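Local coordinates for protein L-threonine dehydrogenase (Flavobacterium frigidimaris, PDB 2YY7) that binds NAD and probably oxidises L-threonine as a dehydrogenase of the short-chain dehydrogenase/reductase superfamily, at residues Met1-Ile14 / Leu63-Ala76. Numbering follows the deposited sequence.
Sequences MNPKILIIGACGQI and LVEVHKITDIYLMA. With NAD (nicotinamide-adenine-dinucleotide), chain E.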
loop_
_atom_site.group_PDB
_atom_site.type_symbol
_atom_site.label_atom_id
_atom_site.label_comp_id
_atom_site.label_asym_id
_atom_site.label_seq_id
_atom_site.Cartn_x
_atom_site.Cartn_y
_atom_site.Cartn_z
ATOM N N MET A 1 -25.384 -18.052 -20.710
ATOM C CA MET A 1 -26.208 -17.173 -19.831
ATOM C C MET A 1 -25.526 -15.826 -19.603
ATOM O O MET A 1 -24.320 -15.765 -19.349
ATOM C CB MET A 1 -26.436 -17.851 -18.480
ATOM C CG MET A 1 -27.183 -16.990 -17.478
ATOM S SD MET A 1 -26.863 -17.504 -15.779
ATOM C CE MET A 1 -25.782 -16.183 -15.208
ATOM N N ASN A 2 -26.300 -14.749 -19.691
ATOM C CA ASN A 2 -25.759 -13.416 -19.474
ATOM C C ASN A 2 -25.557 -13.178 -17.988
ATOM O O ASN A 2 -26.273 -13.731 -17.155
ATOM C CB ASN A 2 -26.698 -12.346 -20.040
ATOM C CG ASN A 2 -26.555 -12.176 -21.539
ATOM O OD1 ASN A 2 -27.217 -11.335 -22.142
ATOM N ND2 ASN A 2 -25.684 -12.976 -22.150
ATOM N N PRO A 3 -24.571 -12.348 -17.635
ATOM C CA PRO A 3 -24.312 -12.068 -16.225
ATOM C C PRO A 3 -25.369 -11.152 -15.626
ATOM O O PRO A 3 -26.091 -10.461 -16.343
ATOM C CB PRO A 3 -22.941 -11.409 -16.261
ATOM C CG PRO A 3 -23.011 -10.612 -17.528
ATOM C CD PRO A 3 -23.640 -11.597 -18.499
ATOM N N LYS A 4 -25.462 -11.170 -14.304
ATOM C CA LYS A 4 -26.391 -10.315 -13.591
ATOM C C LYS A 4 -25.442 -9.328 -12.920
ATOM O O LYS A 4 -24.715 -9.685 -11.994
ATOM C CB LYS A 4 -27.173 -11.118 -12.555
ATOM C CG LYS A 4 -28.317 -10.345 -11.948
ATOM C CD LYS A 4 -29.290 -9.870 -13.021
ATOM C CE LYS A 4 -30.451 -9.114 -12.401
ATOM N NZ LYS A 4 -31.211 -9.989 -11.456
ATOM N N ILE A 5 -25.458 -8.091 -13.399
ATOM C CA ILE A 5 -24.546 -7.059 -12.926
ATOM C C ILE A 5 -25.045 -6.067 -11.881
ATOM O O ILE A 5 -26.173 -5.582 -11.944
ATOM C CB ILE A 5 -24.021 -6.246 -14.137
ATOM C CG1 ILE A 5 -23.397 -7.198 -15.164
ATOM C CG2 ILE A 5 -23.003 -5.204 -13.674
ATOM C CD1 ILE A 5 -23.160 -6.575 -16.528
ATOM N N LEU A 6 -24.175 -5.765 -10.925
ATOM C CA LEU A 6 -24.471 -4.789 -9.889
ATOM C C LEU A 6 -23.389 -3.718 -9.957
ATOM O O LEU A 6 -22.205 -4.002 -9.756
ATOM C CB LEU A 6 -24.469 -5.427 -8.497
ATOM C CG LEU A 6 -24.603 -4.424 -7.343
ATOM C CD1 LEU A 6 -25.935 -3.673 -7.451
ATOM C CD2 LEU A 6 -24.503 -5.158 -6.010
ATOM N N ILE A 7 -23.792 -2.493 -10.276
ATOM C CA ILE A 7 -22.851 -1.387 -10.347
ATOM C C ILE A 7 -23.021 -0.544 -9.086
ATOM O O ILE A 7 -24.083 0.032 -8.851
ATOM C CB ILE A 7 -23.111 -0.504 -11.583
ATOM C CG1 ILE A 7 -22.890 -1.321 -12.859
ATOM C CG2 ILE A 7 -22.182 0.703 -11.564
ATOM C CD1 ILE A 7 -23.320 -0.612 -14.120
ATOM N N ILE A 8 -21.975 -0.496 -8.269
ATOM C CA ILE A 8 -22.000 0.269 -7.031
ATOM C C ILE A 8 -21.365 1.625 -7.337
ATOM O O ILE A 8 -20.224 1.691 -7.800
ATOM C CB ILE A 8 -21.210 -0.468 -5.929
ATOM C CG1 ILE A 8 -21.795 -1.872 -5.741
ATOM C CG2 ILE A 8 -21.277 0.304 -4.611
ATOM C CD1 ILE A 8 -21.065 -2.707 -4.693
ATOM N N GLY A 9 -22.120 2.695 -7.087
ATOM C CA GLY A 9 -21.652 4.039 -7.377
ATOM C C GLY A 9 -22.015 4.348 -8.819
ATOM O O GLY A 9 -21.255 4.994 -9.536
ATOM N N ALA A 10 -23.198 3.894 -9.231
ATOM C CA ALA A 10 -23.675 4.057 -10.602
ATOM C C ALA A 10 -24.001 5.477 -11.045
ATOM O O ALA A 10 -24.104 5.742 -12.247
ATOM C CB ALA A 10 -24.896 3.154 -10.831
ATOM N N CYS A 11 -24.167 6.387 -10.090
ATOM C CA CYS A 11 -24.493 7.771 -10.414
ATOM C C CYS A 11 -23.265 8.649 -10.655
ATOM O O CYS A 11 -23.389 9.842 -10.947
ATOM C CB CYS A 11 -25.360 8.366 -9.298
ATOM S SG CYS A 11 -26.971 7.533 -9.131
ATOM N N GLY A 12 -22.083 8.052 -10.550
ATOM C CA GLY A 12 -20.852 8.797 -10.751
ATOM C C GLY A 12 -20.544 9.126 -12.200
ATOM O O GLY A 12 -21.288 8.749 -13.116
ATOM N N GLN A 13 -19.435 9.831 -12.410
ATOM C CA GLN A 13 -19.013 10.222 -13.748
ATOM C C GLN A 13 -18.872 9.004 -14.667
ATOM O O GLN A 13 -19.313 9.039 -15.816
ATOM C CB GLN A 13 -17.677 10.980 -13.701
ATOM C CG GLN A 13 -17.328 11.675 -15.029
ATOM C CD GLN A 13 -15.863 12.079 -15.141
ATOM O OE1 GLN A 13 -15.481 12.807 -16.056
ATOM N NE2 GLN A 13 -15.041 11.597 -14.224
ATOM N N ILE A 14 -18.258 7.933 -14.165
ATOM C CA ILE A 14 -18.082 6.724 -14.968
ATOM C C ILE A 14 -19.328 5.845 -14.922
ATOM O O ILE A 14 -19.816 5.384 -15.958
ATOM C CB ILE A 14 -16.899 5.865 -14.471
ATOM C CG1 ILE A 14 -15.619 6.698 -14.424
ATOM C CG2 ILE A 14 -16.711 4.661 -15.395
ATOM C CD1 ILE A 14 -14.438 5.962 -13.813
ATOM N N LEU A 63 -28.242 -7.093 -1.664
ATOM C CA LEU A 63 -28.551 -6.812 -3.065
ATOM C C LEU A 63 -28.061 -7.955 -3.948
ATOM O O LEU A 63 -28.697 -8.297 -4.950
ATOM C CB LEU A 63 -27.913 -5.490 -3.516
ATOM C CG LEU A 63 -28.380 -4.235 -2.772
ATOM C CD1 LEU A 63 -27.722 -2.996 -3.371
ATOM C CD2 LEU A 63 -29.892 -4.123 -2.859
ATOM N N VAL A 64 -26.925 -8.538 -3.578
ATOM C CA VAL A 64 -26.366 -9.656 -4.328
ATOM C C VAL A 64 -27.350 -10.817 -4.292
ATOM O O VAL A 64 -27.548 -11.503 -5.293
ATOM C CB VAL A 64 -25.026 -10.139 -3.724
ATOM C CG1 VAL A 64 -24.655 -11.508 -4.297
ATOM C CG2 VAL A 64 -23.920 -9.129 -4.031
ATOM N N GLU A 65 -27.965 -11.026 -3.132
ATOM C CA GLU A 65 -28.918 -12.113 -2.957
ATOM C C GLU A 65 -30.275 -11.868 -3.635
ATOM O O GLU A 65 -30.782 -12.742 -4.343
ATOM C CB GLU A 65 -29.112 -12.385 -1.460
ATOM C CG GLU A 65 -29.683 -13.757 -1.129
ATOM C CD GLU A 65 -31.130 -13.911 -1.552
ATOM O OE1 GLU A 65 -31.967 -13.090 -1.112
ATOM O OE2 GLU A 65 -31.430 -14.855 -2.316
ATOM N N VAL A 66 -30.861 -10.687 -3.437
ATOM C CA VAL A 66 -32.161 -10.395 -4.040
ATOM C C VAL A 66 -32.127 -10.164 -5.547
ATOM O O VAL A 66 -33.158 -10.273 -6.213
ATOM C CB VAL A 66 -32.859 -9.187 -3.367
ATOM C CG1 VAL A 66 -33.211 -9.535 -1.932
ATOM C CG2 VAL A 66 -31.978 -7.957 -3.426
ATOM N N HIS A 67 -30.954 -9.840 -6.085
ATOM C CA HIS A 67 -30.819 -9.639 -7.524
ATOM C C HIS A 67 -29.942 -10.719 -8.149
ATOM O O HIS A 67 -29.557 -10.621 -9.313
ATOM C CB HIS A 67 -30.258 -8.244 -7.826
ATOM C CG HIS A 67 -31.259 -7.146 -7.635
ATOM N ND1 HIS A 67 -32.331 -6.964 -8.479
ATOM C CD2 HIS A 67 -31.371 -6.196 -6.675
ATOM C CE1 HIS A 67 -33.062 -5.951 -8.049
ATOM N NE2 HIS A 67 -32.501 -5.468 -6.955
ATOM N N LYS A 68 -29.640 -11.750 -7.363
ATOM C CA LYS A 68 -28.833 -12.884 -7.820
ATOM C C LYS A 68 -27.665 -12.417 -8.688
ATOM O O LYS A 68 -27.508 -12.853 -9.830
ATOM C CB LYS A 68 -29.715 -13.850 -8.615
ATOM C CG LYS A 68 -31.000 -14.252 -7.892
ATOM C CD LYS A 68 -30.716 -15.041 -6.617
ATOM C CE LYS A 68 -32.010 -15.372 -5.875
ATOM N NZ LYS A 68 -31.771 -16.197 -4.656
ATOM N N ILE A 69 -26.842 -11.547 -8.116
ATOM C CA ILE A 69 -25.695 -10.965 -8.809
ATOM C C ILE A 69 -24.528 -11.911 -9.052
ATOM O O ILE A 69 -24.166 -12.702 -8.179
ATOM C CB ILE A 69 -25.159 -9.744 -8.022
ATOM C CG1 ILE A 69 -26.261 -8.685 -7.894
ATOM C CG2 ILE A 69 -23.906 -9.179 -8.705
ATOM C CD1 ILE A 69 -26.782 -8.175 -9.218
ATOM N N THR A 70 -23.933 -11.812 -10.239
ATOM C CA THR A 70 -22.775 -12.628 -10.588
ATOM C C THR A 70 -21.542 -11.732 -10.755
ATOM O O THR A 70 -20.431 -12.146 -10.441
ATOM C CB THR A 70 -22.998 -13.424 -11.901
ATOM O OG1 THR A 70 -23.161 -12.517 -12.997
ATOM C CG2 THR A 70 -24.234 -14.305 -11.787
ATOM N N ASP A 71 -21.749 -10.506 -11.233
ATOM C CA ASP A 71 -20.655 -9.555 -11.445
ATOM C C ASP A 71 -20.858 -8.234 -10.694
ATOM O O ASP A 71 -21.951 -7.671 -10.688
ATOM C CB ASP A 71 -20.504 -9.205 -12.932
ATOM C CG ASP A 71 -20.165 -10.400 -13.803
ATOM O OD1 ASP A 71 -19.582 -10.167 -14.885
ATOM O OD2 ASP A 71 -20.484 -11.550 -13.432
ATOM N N ILE A 72 -19.794 -7.728 -10.082
ATOM C CA ILE A 72 -19.875 -6.455 -9.379
ATOM C C ILE A 72 -18.822 -5.481 -9.890
ATOM O O ILE A 72 -17.641 -5.822 -9.990
ATOM C CB ILE A 72 -19.681 -6.609 -7.846
ATOM C CG1 ILE A 72 -20.906 -7.283 -7.225
ATOM C CG2 ILE A 72 -19.461 -5.226 -7.200
ATOM C CD1 ILE A 72 -20.879 -7.335 -5.711
ATOM N N TYR A 73 -19.274 -4.281 -10.247
ATOM C CA TYR A 73 -18.390 -3.212 -10.691
ATOM C C TYR A 73 -18.443 -2.207 -9.535
ATOM O O TYR A 73 -19.432 -1.484 -9.379
ATOM C CB TYR A 73 -18.909 -2.551 -11.977
ATOM C CG TYR A 73 -18.831 -3.420 -13.215
ATOM C CD1 TYR A 73 -17.949 -3.111 -14.256
ATOM C CD2 TYR A 73 -19.650 -4.540 -13.357
ATOM C CE1 TYR A 73 -17.891 -3.896 -15.415
ATOM C CE2 TYR A 73 -19.601 -5.335 -14.509
ATOM C CZ TYR A 73 -18.721 -5.007 -15.533
ATOM O OH TYR A 73 -18.673 -5.788 -16.666
ATOM N N LEU A 74 -17.395 -2.189 -8.714
ATOM C CA LEU A 74 -17.313 -1.286 -7.561
ATOM C C LEU A 74 -16.678 0.042 -7.959
ATOM O O LEU A 74 -15.451 0.172 -8.018
ATOM C CB LEU A 74 -16.493 -1.939 -6.448
ATOM C CG LEU A 74 -16.159 -1.112 -5.199
ATOM C CD1 LEU A 74 -17.431 -0.670 -4.498
ATOM C CD2 LEU A 74 -15.308 -1.952 -4.264
ATOM N N MET A 75 -17.522 1.030 -8.218
ATOM C CA MET A 75 -17.056 2.339 -8.645
ATOM C C MET A 75 -17.040 3.372 -7.530
ATOM O O MET A 75 -16.442 4.430 -7.684
ATOM C CB MET A 75 -17.938 2.845 -9.788
ATOM C CG MET A 75 -18.176 1.810 -10.876
ATOM S SD MET A 75 -16.634 1.153 -11.564
ATOM C CE MET A 75 -16.259 2.403 -12.793
ATOM N N ALA A 76 -17.689 3.069 -6.411
ATOM C CA ALA A 76 -17.752 4.007 -5.295
ATOM C C ALA A 76 -16.412 4.211 -4.598
ATOM O O ALA A 76 -15.708 3.252 -4.287
ATOM C CB ALA A 76 -18.810 3.546 -4.276
HETATM P PA NAD E . -17.627 9.898 -8.918
HETATM O O1A NAD E . -18.103 10.721 -10.065
HETATM O O2A NAD E . -17.179 10.662 -7.725
HETATM O O5B NAD E . -18.674 8.765 -8.563
HETATM C C5B NAD E . -18.650 8.106 -7.330
HETATM C C4B NAD E . -20.036 7.604 -7.008
HETATM O O4B NAD E . -19.937 6.780 -5.845
HETATM C C3B NAD E . -21.017 8.762 -6.706
HETATM O O3B NAD E . -22.212 8.663 -7.500
HETATM C C2B NAD E . -21.248 8.633 -5.195
HETATM O O2B NAD E . -22.542 9.058 -4.805
HETATM C C1B NAD E . -21.012 7.131 -4.976
HETATM N N9A NAD E . -20.738 6.797 -3.571
HETATM C C8A NAD E . -19.911 7.506 -2.699
HETATM N N7A NAD E . -19.945 6.893 -1.506
HETATM C C5A NAD E . -20.753 5.816 -1.626
HETATM C C6A NAD E . -21.162 4.871 -0.699
HETATM N N6A NAD E . -20.805 4.974 0.564
HETATM N N1A NAD E . -22.029 3.884 -1.089
HETATM C C2A NAD E . -22.497 3.817 -2.393
HETATM N N3A NAD E . -22.125 4.767 -3.325
HETATM C C4A NAD E . -21.262 5.754 -2.916
HETATM O O3 NAD E . -16.333 9.063 -9.372
HETATM P PN NAD E . -15.967 8.439 -10.825
HETATM O O1N NAD E . -17.150 7.784 -11.477
HETATM O O2N NAD E . -15.136 9.467 -11.507
HETATM O O5D NAD E . -14.937 7.261 -10.392
HETATM C C5D NAD E . -15.401 5.919 -10.180
HETATM C C4D NAD E . -14.176 5.015 -9.875
HETATM O O4D NAD E . -13.198 5.170 -10.887
HETATM C C3D NAD E . -13.455 5.377 -8.573
HETATM O O3D NAD E . -12.934 4.182 -7.997
HETATM C C2D NAD E . -12.280 6.205 -9.036
HETATM O O2D NAD E . -11.295 6.192 -8.031
HETATM C C1D NAD E . -11.904 5.521 -10.351
HETATM N N1N NAD E . -11.142 6.456 -11.212
HETATM C C2N NAD E . -11.778 7.544 -11.774
HETATM C C3N NAD E . -11.054 8.416 -12.581
HETATM C C7N NAD E . -11.743 9.543 -13.302
HETATM O O7N NAD E . -10.907 10.388 -14.013
HETATM N N7N NAD E . -13.070 9.748 -13.223
HETATM C C4N NAD E . -9.680 8.204 -12.801
HETATM C C5N NAD E . -9.057 7.082 -12.245
HETATM C C6N NAD E . -9.780 6.226 -11.438
#
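Lys4 is held to His67 and Thr70 by its backbone N, backbone O and NZ. Its CG is anti to the backbone N (chi1 -170°), and bends at chi2 and chi4 bring Lys4 NZ back to His67 O, 2.8 Å away and above that carbonyl plane. Lys4 N donates to Thr70 OG1 at 3.0 Å. Thr70 OG1 gives its proton to Asp71 OD2, from above the carboxylate plane. Lys4 O takes two N-H groups: Thr70 N in the carbonyl plane and Asp71 N from above it. A methionine in place of Lys4 would probably leave His67 O without this donor and the turn after helix 57-66 less firmly tied. That turn is a Schellman motif with Lys68 as its C-prime residue.

Strands 5-8 and 71-74 run parallel, their axes 4.8 Å apart. The backbone hydrogen bonds Leu6 N to Asp71 O, Tyr73 N to Leu6 O, Ile8 N to Tyr73 O and Met75 N to Ile8 O zip them together. On one face, Ile5 CG2 meets the CD2-CE2 side of the Tyr73 ring obliquely, 3.4 Å from CD2. On the other, Leu6 CB packs against Ile69 CD1 at 3.7 Å, Ile8 CD1 meets Ile72 CG2 and Ile8 CG2 meets Leu74 CD1. Past the strands, Ile14 and Met75 cross at about a right angle; Ile14 CG2 and Met75 CE are packed tightly, 3.5 Å apart.

Between strand 5-8 and helix 13-26, Gly9 to Gly12 form the glycine-rich turn of a Rossmann fold. Gln13 N and Ile14 N bind the NAD phosphate oxygens O1A and O1N, and Ala76 CB lies 3.6 Å from adenine C4A. Strand 5-8 also pairs with strand 31-35, and strand 71-74 with strand 112-118. Helix 13-26 packs on Ile5 and Ile7, helix 216-228 on Tyr73.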